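Local structure of sterol regulatory element-binding protein cleavage-activating protein (Schizosaccharomyces pombe, 4YHC) at residues Phe124-Thr129 and Thr185-Ala190; Met232-Phe237 and Ile247-Asp252. The protein is an escort protein required for processing of sre1 at low sterol or oxygen, this chain being its WD40 domain. The protein carries 9 engineered substitutions. One frame throughout, in Å; residues are numbered along the deposited sequence. Where two conformers were deposited one is given.

Running from the N terminus, the chain first reaches 124-129, at the end of strand 121-127, and interaction 1 closes a loop of 55 residues when 187-193, the second strand of the next four-stranded antiparallel sheet, packs against it. Interaction 2 opens after that loop has closed, so the two lie in series and neither nests nor crosses; it joins strands 235-239 and 243-248 of one hairpin, with nine residues between its segments. Interaction 1 therefore ties two successive propeller sheets together, while interaction 2 is internal to the following one. Their centres are about 14 Å apart, and the Arg188 to Asp234 salt bridge connects them, Arg188 NH1 lying 2.7 Å from Asp234 OD2.

Interaction 1. Residues Phe124-Thr129 and Thr185-Ala190; sequences FWMPGT and TANRIA
Met126 reaches across to Asn187, Arg188 and Ile189 with the end of its thioether, its CG anti to the carbonyl carbon (chi1 -54°) and the chain extended at chi2 before it bends at chi3. That bend turns CE toward the 187-190 backbone, where Met126 CE lies 3.3 Å from Arg188 O and 3.7 Å from Asn187 CB. The sulphur stays beside Ile189: Met126 SD is 3.4 Å from Ile189 CD1, a close approach between side chains that run obliquely to one another. The same methyl of Ile189 also meets the ring of Phe124, where Ile189 CD1 lies 3.9 Å from Phe124 CD2, so one branch end serves two partners of the facing strand.

The strands concerned belong to different four-stranded sheets, 121-127 and 187-193 in the predicted WD repeats 3 and 4. The axes of segments 124-127 and 187-190 approach to 8.5 Å, at 156°, too far apart for backbone pairing; this is the side-chain packing between neighbouring blades of a WD40 propeller. Strand 175-182 lines the same interface, with Val182 touching both Met126 and Pro127.

Toward the loop end the contact becomes polar. Asn187 ND2 donates to Pro127 O at 2.9 Å with an N-H...O angle of 158°. The acceptor lies almost in the plane of the Asn187 amide, and Pro127 CD is 4.3 Å from Asn187 OD1. Arg188 leaves its backbone on the side away from 124-129; its NH1 forms a salt bridge with Asp234 OD2 and its NH2 a hydrogen bond with a bound citrate, probably from the crystallisation liquor.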
loop_
_atom_site.group_PDB
_atom_site.type_symbol
_atom_site.label_atom_id
_atom_site.label_comp_id
_atom_site.label_asym_id
_atom_site.label_seq_id
_atom_site.Cartn_x
_atom_site.Cartn_y
_atom_site.Cartn_z
ATOM N N PHE A 124 6.803 -11.009 1.253
ATOM C CA PHE A 124 6.089 -10.678 0.016
ATOM C C PHE A 124 5.858 -11.952 -0.705
ATOM O O PHE A 124 6.753 -12.754 -0.766
ATOM C CB PHE A 124 6.984 -9.937 -1.027
ATOM C CG PHE A 124 7.818 -8.892 -0.470
ATOM C CD1 PHE A 124 7.259 -7.769 0.006
ATOM C CD2 PHE A 124 9.190 -9.027 -0.468
ATOM C CE1 PHE A 124 8.027 -6.770 0.512
ATOM C CE2 PHE A 124 9.978 -8.049 0.054
ATOM C CZ PHE A 124 9.394 -6.914 0.556
ATOM N N TRP A 125 4.685 -12.104 -1.288
ATOM C CA TRP A 125 4.385 -13.162 -2.250
ATOM C C TRP A 125 4.608 -12.683 -3.684
ATOM O O TRP A 125 4.163 -11.581 -4.058
ATOM C CB TRP A 125 2.912 -13.495 -2.157
ATOM C CG TRP A 125 2.452 -14.180 -0.883
ATOM C CD1 TRP A 125 2.444 -13.658 0.351
ATOM C CD2 TRP A 125 1.859 -15.450 -0.781
ATOM N NE1 TRP A 125 1.861 -14.508 1.218
ATOM C CE2 TRP A 125 1.484 -15.628 0.542
ATOM C CE3 TRP A 125 1.548 -16.442 -1.706
ATOM C CZ2 TRP A 125 0.860 -16.814 1.018
ATOM C CZ3 TRP A 125 0.879 -17.600 -1.263
ATOM C CH2 TRP A 125 0.577 -17.790 0.084
ATOM N N MET A 126 5.237 -13.502 -4.508
ATOM C CA MET A 126 5.339 -13.150 -5.903
ATOM C C MET A 126 4.915 -14.343 -6.772
ATOM O O MET A 126 5.237 -15.465 -6.465
ATOM C CB MET A 126 6.744 -12.715 -6.243
ATOM C CG MET A 126 7.247 -11.568 -5.300
ATOM S SD MET A 126 8.884 -11.030 -5.748
ATOM C CE MET A 126 8.413 -9.791 -6.899
ATOM N N PRO A 127 4.227 -14.079 -7.865
ATOM C CA PRO A 127 3.739 -15.180 -8.707
ATOM C C PRO A 127 4.917 -15.912 -9.300
ATOM O O PRO A 127 5.854 -15.269 -9.688
ATOM C CB PRO A 127 2.914 -14.482 -9.808
ATOM C CG PRO A 127 3.352 -13.035 -9.802
ATOM C CD PRO A 127 3.931 -12.740 -8.420
ATOM N N GLY A 128 4.925 -17.243 -9.240
ATOM C CA GLY A 128 5.916 -18.042 -9.957
ATOM C C GLY A 128 5.335 -18.552 -11.264
ATOM O O GLY A 128 4.806 -17.795 -12.059
ATOM N N THR A 129 5.360 -19.862 -11.436
ATOM C CA THR A 129 4.870 -20.509 -12.658
ATOM C C THR A 129 3.437 -21.106 -12.505
ATOM O O THR A 129 3.189 -22.264 -12.854
ATOM C CB THR A 129 5.902 -21.567 -13.155
ATOM O OG1 THR A 129 5.222 -22.667 -13.766
ATOM C CG2 THR A 129 6.798 -22.115 -12.019
ATOM N N THR A 185 8.016 -7.687 -16.864
ATOM C CA THR A 185 9.272 -8.205 -17.394
ATOM C C THR A 185 9.875 -9.186 -16.406
ATOM O O THR A 185 10.431 -10.200 -16.810
ATOM C CB THR A 185 10.201 -7.032 -17.777
ATOM O OG1 THR A 185 9.621 -6.328 -18.889
ATOM C CG2 THR A 185 11.602 -7.498 -18.155
ATOM N N ALA A 186 9.774 -8.911 -15.117
ATOM C CA ALA A 186 10.448 -9.752 -14.109
ATOM C C ALA A 186 9.897 -9.556 -12.707
ATOM O O ALA A 186 9.228 -8.541 -12.420
ATOM C CB ALA A 186 11.925 -9.466 -14.109
ATOM N N ASN A 187 10.121 -10.549 -11.844
ATOM C CA ASN A 187 9.969 -10.377 -10.415
ATOM C C ASN A 187 11.199 -9.739 -9.862
ATOM O O ASN A 187 12.283 -10.121 -10.213
ATOM C CB ASN A 187 9.726 -11.699 -9.741
ATOM C CG ASN A 187 8.370 -12.266 -10.078
ATOM O OD1 ASN A 187 7.485 -11.542 -10.563
ATOM N ND2 ASN A 187 8.144 -13.532 -9.679
ATOM N N ARG A 188 11.022 -8.704 -9.054
ATOM C CA ARG A 188 12.143 -7.941 -8.527
ATOM C C ARG A 188 11.964 -7.680 -7.066
ATOM O O ARG A 188 10.845 -7.550 -6.593
ATOM C CB ARG A 188 12.250 -6.629 -9.254
ATOM C CG ARG A 188 12.305 -6.692 -10.743
ATOM C CD ARG A 188 12.700 -5.336 -11.320
ATOM N NE ARG A 188 12.260 -5.130 -12.711
ATOM C CZ ARG A 188 12.927 -5.534 -13.810
ATOM N NH1 ARG A 188 12.433 -5.340 -15.025
ATOM N NH2 ARG A 188 14.054 -6.180 -13.699
ATOM N N ILE A 189 13.061 -7.702 -6.314
ATOM C CA ILE A 189 13.059 -7.277 -4.918
ATOM C C ILE A 189 14.061 -6.159 -4.759
ATOM O O ILE A 189 15.270 -6.346 -5.066
ATOM C CB ILE A 189 13.485 -8.410 -3.981
ATOM C CG1 ILE A 189 12.646 -9.645 -4.231
ATOM C CG2 ILE A 189 13.375 -7.985 -2.543
ATOM C CD1 ILE A 189 11.218 -9.526 -3.726
ATOM N N ALA A 190 13.604 -5.028 -4.232
ATOM C CA ALA A 190 14.447 -3.821 -4.140
ATOM C C ALA A 190 14.621 -3.488 -2.678
ATOM O O ALA A 190 13.638 -3.525 -1.934
ATOM C CB ALA A 190 13.787 -2.656 -4.869
#

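Interaction 2. Residues Met232-Phe237 and Ile247-Asp252; sequences MADILF and IDLKND
Asp234 and Leu249 meet through backbone and side chain together. Leu249 N donates to Asp234 O at 2.9 Å, nearly straight with an N-H...O angle of 171°. Asp234 OD1 lies 3.5 Å from Leu249 CB. Farther along, Leu236 and Ile247 form an antiparallel hydrogen-bonded pair, Leu236 N reaching Ile247 O at 3.1 Å. In return, Ile247 N reaches Leu236 O at 2.9 Å. Ile247 O also receives a CA-H...O contact from Ile235, whose CA is 3.3 Å away. Beside the Leu236 pair, Leu249 CD2 packs 3.7 Å from Leu236 CB.

The pairing belongs to the hairpin of strands 235-239 and 243-248, the two middle strands of a four-stranded propeller blade, and Asp234 with Ile235 forms a G1 beta bulge opposite Ile230. At the end of the second strand, Asp248 OD1 accepts from Lys250 N at 2.8 Å, an Asx turn in which the donor sits above the carboxylate plane. Asn316 also donates to OD1 and Gln320 to OD2, so both oxygens of this buried group are engaged. The Asp234 carboxylate has its mate in Arg188 of the preceding blade, and an alanine here would probably leave Arg188 NH1 without its salt-bridge partner and open a gap beside Leu249 CB. Lys250 sends NZ to Trp318 O and makes a cation-pi contact with the Trp318 ring.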
loop_
_atom_site.group_PDB
_atom_site.type_symbol
_atom_site.label_atom_id
_atom_site.label_comp_id
_atom_site.label_asym_id
_atom_site.label_seq_id
_atom_site.Cartn_x
_atom_site.Cartn_y
_atom_site.Cartn_z
ATOM N N MET A 232 3.421 -2.480 -12.074
ATOM C CA MET A 232 2.985 -2.723 -13.475
ATOM C C MET A 232 3.664 -1.813 -14.520
ATOM O O MET A 232 3.595 -2.122 -15.708
ATOM C CB MET A 232 1.453 -2.554 -13.639
ATOM C CG MET A 232 0.877 -1.300 -13.041
ATOM S SD MET A 232 -0.939 -1.147 -13.269
ATOM C CE MET A 232 -1.432 -2.873 -13.352
ATOM N N ALA A 233 4.235 -0.681 -14.066
ATOM C CA ALA A 233 4.951 0.264 -14.917
ATOM C C ALA A 233 6.433 -0.072 -14.938
ATOM O O ALA A 233 7.181 0.517 -15.689
ATOM C CB ALA A 233 4.700 1.710 -14.403
ATOM N N ASP A 234 6.871 -0.977 -14.055
ATOM C CA ASP A 234 8.277 -1.337 -13.830
ATOM C C ASP A 234 9.110 -0.034 -13.426
ATOM O O ASP A 234 10.166 0.263 -13.960
ATOM C CB ASP A 234 8.894 -2.045 -15.027
ATOM C CG ASP A 234 9.865 -3.114 -14.633
ATOM O OD1 ASP A 234 10.191 -3.242 -13.440
ATOM O OD2 ASP A 234 10.230 -3.913 -15.521
ATOM N N ILE A 235 8.588 0.674 -12.459
ATOM C CA ILE A 235 9.163 1.915 -12.013
ATOM C C ILE A 235 9.429 1.836 -10.525
ATOM O O ILE A 235 8.577 1.327 -9.787
ATOM C CB ILE A 235 8.197 3.066 -12.224
ATOM C CG1 ILE A 235 8.203 3.415 -13.713
ATOM C CG2 ILE A 235 8.656 4.313 -11.470
ATOM C CD1 ILE A 235 7.097 4.340 -14.070
ATOM N N LEU A 236 10.580 2.364 -10.126
ATOM C CA LEU A 236 10.919 2.594 -8.744
ATOM C C LEU A 236 11.148 4.068 -8.487
ATOM O O LEU A 236 11.846 4.751 -9.310
ATOM C CB LEU A 236 12.204 1.848 -8.428
ATOM C CG LEU A 236 12.663 1.940 -6.978
ATOM C CD1 LEU A 236 13.152 0.642 -6.431
ATOM C CD2 LEU A 236 13.790 2.957 -6.822
ATOM N N PHE A 237 10.583 4.563 -7.376
ATOM C CA PHE A 237 10.751 5.966 -6.960
ATOM C C PHE A 237 11.777 5.918 -5.801
ATOM O O PHE A 237 11.611 5.142 -4.846
ATOM C CB PHE A 237 9.451 6.610 -6.502
ATOM C CG PHE A 237 8.456 6.843 -7.588
ATOM C CD1 PHE A 237 7.636 5.820 -8.034
ATOM C CD2 PHE A 237 8.314 8.084 -8.160
ATOM C CE1 PHE A 237 6.741 6.038 -9.052
ATOM C CE2 PHE A 237 7.446 8.290 -9.148
ATOM C CZ PHE A 237 6.630 7.289 -9.577
ATOM N N ILE A 247 12.713 5.951 -11.747
ATOM C CA ILE A 247 13.633 5.136 -12.488
ATOM C C ILE A 247 12.901 3.980 -13.214
ATOM O O ILE A 247 12.038 3.314 -12.631
ATOM C CB ILE A 247 14.625 4.575 -11.524
ATOM C CG1 ILE A 247 15.419 5.703 -10.842
ATOM C CG2 ILE A 247 15.498 3.543 -12.175
ATOM C CD1 ILE A 247 16.248 5.240 -9.691
ATOM N N ASP A 248 13.199 3.811 -14.496
ATOM C CA ASP A 248 12.708 2.668 -15.320
ATOM C C ASP A 248 13.565 1.460 -15.048
ATOM O O ASP A 248 14.766 1.400 -15.376
ATOM C CB ASP A 248 12.744 3.032 -16.793
ATOM C CG ASP A 248 12.472 1.816 -17.736
ATOM O OD1 ASP A 248 11.957 0.700 -17.321
ATOM O OD2 ASP A 248 12.783 2.040 -18.945
ATOM N N LEU A 249 12.990 0.462 -14.433
ATOM C CA LEU A 249 13.808 -0.684 -14.053
ATOM C C LEU A 249 14.002 -1.669 -15.236
ATOM O O LEU A 249 14.791 -2.567 -15.160
ATOM C CB LEU A 249 13.101 -1.414 -12.913
ATOM C CG LEU A 249 13.268 -1.184 -11.428
ATOM C CD1 LEU A 249 14.251 -0.124 -11.032
ATOM C CD2 LEU A 249 11.957 -1.100 -10.700
ATOM N N LYS A 250 13.178 -1.558 -16.266
ATOM C CA LYS A 250 13.285 -2.494 -17.400
ATOM C C LYS A 250 14.525 -2.147 -18.222
ATOM O O LYS A 250 15.450 -2.963 -18.369
ATOM C CB LYS A 250 12.045 -2.425 -18.238
ATOM C CG LYS A 250 12.071 -3.315 -19.490
ATOM C CD LYS A 250 10.824 -3.067 -20.328
ATOM C CE LYS A 250 10.760 -4.022 -21.510
ATOM N NZ LYS A 250 11.925 -3.779 -22.428
ATOM N N ASN A 251 14.568 -0.906 -18.685
ATOM C CA ASN A 251 15.704 -0.412 -19.487
ATOM C C ASN A 251 16.776 0.347 -18.667
ATOM O O ASN A 251 17.654 0.912 -19.230
ATOM C CB ASN A 251 15.136 0.485 -20.583
ATOM C CG ASN A 251 14.085 -0.225 -21.413
ATOM O OD1 ASN A 251 14.350 -1.303 -21.908
ATOM N ND2 ASN A 251 12.877 0.344 -21.529
ATOM N N ASP A 252 16.720 0.265 -17.337
ATOM C CA ASP A 252 17.632 0.982 -16.395
ATOM C C ASP A 252 17.940 2.429 -16.831
ATOM O O ASP A 252 19.012 2.716 -17.362
ATOM C CB ASP A 252 18.937 0.203 -16.121
ATOM C CG ASP A 252 19.457 0.408 -14.674
ATOM O OD1 ASP A 252 18.873 1.223 -13.933
ATOM O OD2 ASP A 252 20.447 -0.242 -14.262
#